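Local coordinates for hypothetical protein TM0957 (PDB 2F4I) that is of unknown function but is probably a periplasmic lipoprotein of the DUF2291 family, built on an OB-fold, at residues Leu40-Leu51 / Arg72-Gly80. Residues are numbered along the deposited sequence; the frame is centred on the assembly and turned at random.
Sequences LGYDAVEVLNTL and RYYIIQGVG
Gly41 brings its bare CA close alongside the strand edge at Ile75-Ile76, 3.5 Å from Ile75 O. A side chain there would jam against Ile76 C, Gln77 CB and its own preceding carbonyl. Next to this close passage Tyr42 and Asp43 pair in parallel with Ile76 and Gln77: Tyr42 N gives a nearly straight bond to Ile75 O, Gln77 N one to Tyr42 O (2.9 Å), and Ala44 N, in the helix's first turn, reaches Gln77 O. Beyond the pairing, helix 44-51 leans over the strand. Ala44 CB is a small knob beside Ile76 CD1, 3.9 Å away, just where Gly78 presents no side chain. Val47 straddles the next two bumps: CG2 rests on Ile76 CG2, and CG1 comes obliquely to the CD2-CE2 side of Tyr74, 3.7 Å from CD2. One turn on, Leu51 CD2 lies by the phenol end, and Tyr74 OH is hydrogen-bonded to His59. On the opposite face of the strand from Ile76, Leu40 crosses Ile75 at about a right angle, Leu40 CG meeting Ile75 CD1 at 3.8 Å. Gln77 has CG wedged between backbone N and carbonyl carbon (chi1 71°), which carries its extended chain back along the Leu40-Gly41 peptide; the amide lies close by Leu40 O without bonding to it (Gln77 CD 3.2 Å away), and NE2 gives a weak bond to Gly41 O. With an alanine here, Gly41 O would probably lose that weak amide partner and the Leu40-Gly41 peptide its cover. Asp43 caps the helix, OD2 accepting from Glu46 N on its anti side. Strand 72-81 pairs along its other edge with strand 165-174, whose Phe172 stacks on Tyr74. Together these contacts join a short parallel edge strand, which runs straight into an N-capped helix, to the mixed sheet of this OB-fold protein.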
# COMPACT_ATOMS: atom_id res chain seq x y z
N LEU A 40 -1.77 -7.30 9.59
CA LEU A 40 -2.21 -5.99 9.20
C LEU A 40 -2.83 -6.01 7.80
O LEU A 40 -2.20 -6.50 6.88
CB LEU A 40 -1.02 -5.06 9.22
CG LEU A 40 -1.36 -3.60 9.11
CD1 LEU A 40 -2.24 -3.10 10.28
CD2 LEU A 40 -0.01 -2.91 9.09
N GLY A 41 -4.03 -5.46 7.62
CA GLY A 41 -4.65 -5.32 6.31
C GLY A 41 -5.92 -6.13 6.22
O GLY A 41 -5.99 -7.23 6.76
N TYR A 42 -6.91 -5.59 5.52
CA TYR A 42 -8.14 -6.32 5.24
C TYR A 42 -7.95 -7.22 4.00
O TYR A 42 -7.13 -6.96 3.12
CB TYR A 42 -9.30 -5.35 5.02
CG TYR A 42 -9.81 -4.70 6.25
CD1 TYR A 42 -10.76 -5.34 7.05
CD2 TYR A 42 -9.37 -3.41 6.63
CE1 TYR A 42 -11.26 -4.74 8.22
CE2 TYR A 42 -9.88 -2.78 7.81
CZ TYR A 42 -10.82 -3.45 8.59
OH TYR A 42 -11.33 -2.86 9.74
N ASP A 43 -8.72 -8.29 3.96
CA ASP A 43 -8.73 -9.18 2.83
C ASP A 43 -8.97 -8.40 1.52
O ASP A 43 -10.02 -7.77 1.35
CB ASP A 43 -9.80 -10.22 3.03
CG ASP A 43 -9.85 -11.18 1.92
OD1 ASP A 43 -8.97 -12.04 1.88
OD2 ASP A 43 -10.75 -11.08 1.08
N ALA A 44 -8.00 -8.47 0.60
CA ALA A 44 -8.05 -7.75 -0.67
C ALA A 44 -9.32 -8.01 -1.51
O ALA A 44 -9.95 -7.06 -1.99
CB ALA A 44 -6.75 -8.01 -1.49
N VAL A 45 -9.73 -9.26 -1.67
CA VAL A 45 -10.90 -9.60 -2.49
C VAL A 45 -12.18 -9.00 -1.90
O VAL A 45 -12.96 -8.38 -2.62
CB VAL A 45 -11.05 -11.13 -2.72
CG1 VAL A 45 -12.36 -11.47 -3.51
CG2 VAL A 45 -9.85 -11.67 -3.49
N GLU A 46 -12.35 -9.13 -0.58
CA GLU A 46 -13.51 -8.56 0.10
C GLU A 46 -13.60 -7.03 -0.06
O GLU A 46 -14.68 -6.51 -0.34
CB GLU A 46 -13.45 -8.90 1.59
CG GLU A 46 -14.67 -8.45 2.40
CD GLU A 46 -14.58 -8.81 3.87
OE1 GLU A 46 -13.88 -9.80 4.23
OE2 GLU A 46 -15.21 -8.10 4.68
N VAL A 47 -12.49 -6.33 0.19
CA VAL A 47 -12.45 -4.87 0.03
C VAL A 47 -12.80 -4.46 -1.42
O VAL A 47 -13.71 -3.65 -1.63
CB VAL A 47 -11.09 -4.28 0.48
CG1 VAL A 47 -10.95 -2.78 0.13
CG2 VAL A 47 -10.82 -4.52 1.98
N LEU A 48 -12.11 -5.03 -2.41
CA LEU A 48 -12.40 -4.68 -3.80
C LEU A 48 -13.86 -5.01 -4.24
O LEU A 48 -14.49 -4.24 -4.95
CB LEU A 48 -11.39 -5.28 -4.79
CG LEU A 48 -9.90 -5.01 -4.63
CD1 LEU A 48 -9.20 -5.19 -5.92
CD2 LEU A 48 -9.60 -3.66 -4.09
N ASN A 49 -14.37 -6.16 -3.83
CA ASN A 49 -15.77 -6.50 -4.10
C ASN A 49 -16.72 -5.49 -3.49
O ASN A 49 -17.70 -5.11 -4.11
CB ASN A 49 -16.12 -7.90 -3.59
CG ASN A 49 -15.60 -8.98 -4.49
OD1 ASN A 49 -15.22 -8.70 -5.62
ND2 ASN A 49 -15.56 -10.20 -3.99
N THR A 50 -16.43 -5.06 -2.26
CA THR A 50 -17.27 -4.04 -1.63
C THR A 50 -17.17 -2.67 -2.35
O THR A 50 -18.18 -1.98 -2.49
CB THR A 50 -16.98 -3.88 -0.13
OG1 THR A 50 -16.96 -5.17 0.50
CG2 THR A 50 -18.04 -2.99 0.54
N LEU A 51 -15.98 -2.30 -2.81
CA LEU A 51 -15.80 -1.07 -3.58
C LEU A 51 -16.63 -1.10 -4.85
O LEU A 51 -17.23 -0.12 -5.22
CB LEU A 51 -14.33 -0.83 -3.95
CG LEU A 51 -13.44 -0.33 -2.81
CD1 LEU A 51 -11.96 -0.57 -3.17
CD2 LEU A 51 -13.68 1.17 -2.43
N ARG A 72 -9.76 8.67 1.70
CA ARG A 72 -10.02 7.42 2.41
C ARG A 72 -8.83 6.48 2.24
O ARG A 72 -8.46 6.14 1.14
CB ARG A 72 -11.30 6.80 1.83
CG ARG A 72 -12.51 7.72 1.94
CD ARG A 72 -12.86 8.00 3.40
NE ARG A 72 -14.02 8.87 3.54
CZ ARG A 72 -14.01 10.17 3.85
NH1 ARG A 72 -12.89 10.83 4.06
NH2 ARG A 72 -15.16 10.84 3.97
N TYR A 73 -8.20 6.09 3.34
CA TYR A 73 -6.93 5.36 3.31
C TYR A 73 -7.13 3.88 3.65
O TYR A 73 -7.57 3.55 4.75
CB TYR A 73 -5.90 5.96 4.29
CG TYR A 73 -5.58 7.38 3.98
CD1 TYR A 73 -4.59 7.68 3.06
CD2 TYR A 73 -6.29 8.43 4.57
CE1 TYR A 73 -4.33 9.00 2.70
CE2 TYR A 73 -6.01 9.76 4.24
CZ TYR A 73 -5.04 10.04 3.29
OH TYR A 73 -4.75 11.33 2.90
N TYR A 74 -6.78 3.02 2.69
CA TYR A 74 -7.03 1.59 2.75
C TYR A 74 -5.73 0.84 2.95
O TYR A 74 -4.68 1.24 2.42
CB TYR A 74 -7.62 1.11 1.44
CG TYR A 74 -9.06 1.47 1.22
CD1 TYR A 74 -9.42 2.73 0.73
CD2 TYR A 74 -10.05 0.54 1.47
CE1 TYR A 74 -10.74 3.02 0.52
CE2 TYR A 74 -11.36 0.83 1.26
CZ TYR A 74 -11.71 2.07 0.78
OH TYR A 74 -13.04 2.35 0.57
N ILE A 75 -5.80 -0.26 3.70
CA ILE A 75 -4.71 -1.20 3.73
C ILE A 75 -5.27 -2.60 3.52
O ILE A 75 -6.23 -3.01 4.20
CB ILE A 75 -3.81 -1.00 4.96
CG1 ILE A 75 -2.79 -2.12 5.08
CG2 ILE A 75 -4.56 -0.83 6.21
CD1 ILE A 75 -1.59 -1.64 5.89
N ILE A 76 -4.75 -3.27 2.48
CA ILE A 76 -5.19 -4.59 2.06
C ILE A 76 -4.05 -5.59 2.07
O ILE A 76 -2.87 -5.23 2.01
CB ILE A 76 -5.95 -4.60 0.68
CG1 ILE A 76 -5.08 -4.02 -0.43
CG2 ILE A 76 -7.27 -3.89 0.82
CD1 ILE A 76 -5.52 -4.35 -1.88
N GLN A 77 -4.40 -6.85 2.26
CA GLN A 77 -3.44 -7.91 2.15
C GLN A 77 -4.06 -9.05 1.35
O GLN A 77 -5.28 -9.23 1.31
CB GLN A 77 -2.89 -8.31 3.52
CG GLN A 77 -3.80 -9.05 4.46
CD GLN A 77 -3.11 -9.39 5.81
OE1 GLN A 77 -1.87 -9.61 5.87
NE2 GLN A 77 -3.93 -9.46 6.90
N GLY A 78 -3.22 -9.80 0.68
CA GLY A 78 -3.70 -10.94 -0.08
C GLY A 78 -2.62 -11.63 -0.86
O GLY A 78 -1.44 -11.45 -0.62
N VAL A 79 -3.05 -12.47 -1.78
CA VAL A 79 -2.15 -13.19 -2.66
C VAL A 79 -2.63 -12.91 -4.07
O VAL A 79 -3.79 -13.08 -4.36
CB VAL A 79 -2.20 -14.71 -2.38
CG1 VAL A 79 -1.32 -15.47 -3.35
CG2 VAL A 79 -1.79 -15.00 -0.95
N GLY A 80 -1.73 -12.48 -4.93
CA GLY A 80 -2.09 -12.19 -6.30
C GLY A 80 -1.18 -12.90 -7.27
O GLY A 80 -0.07 -13.33 -6.92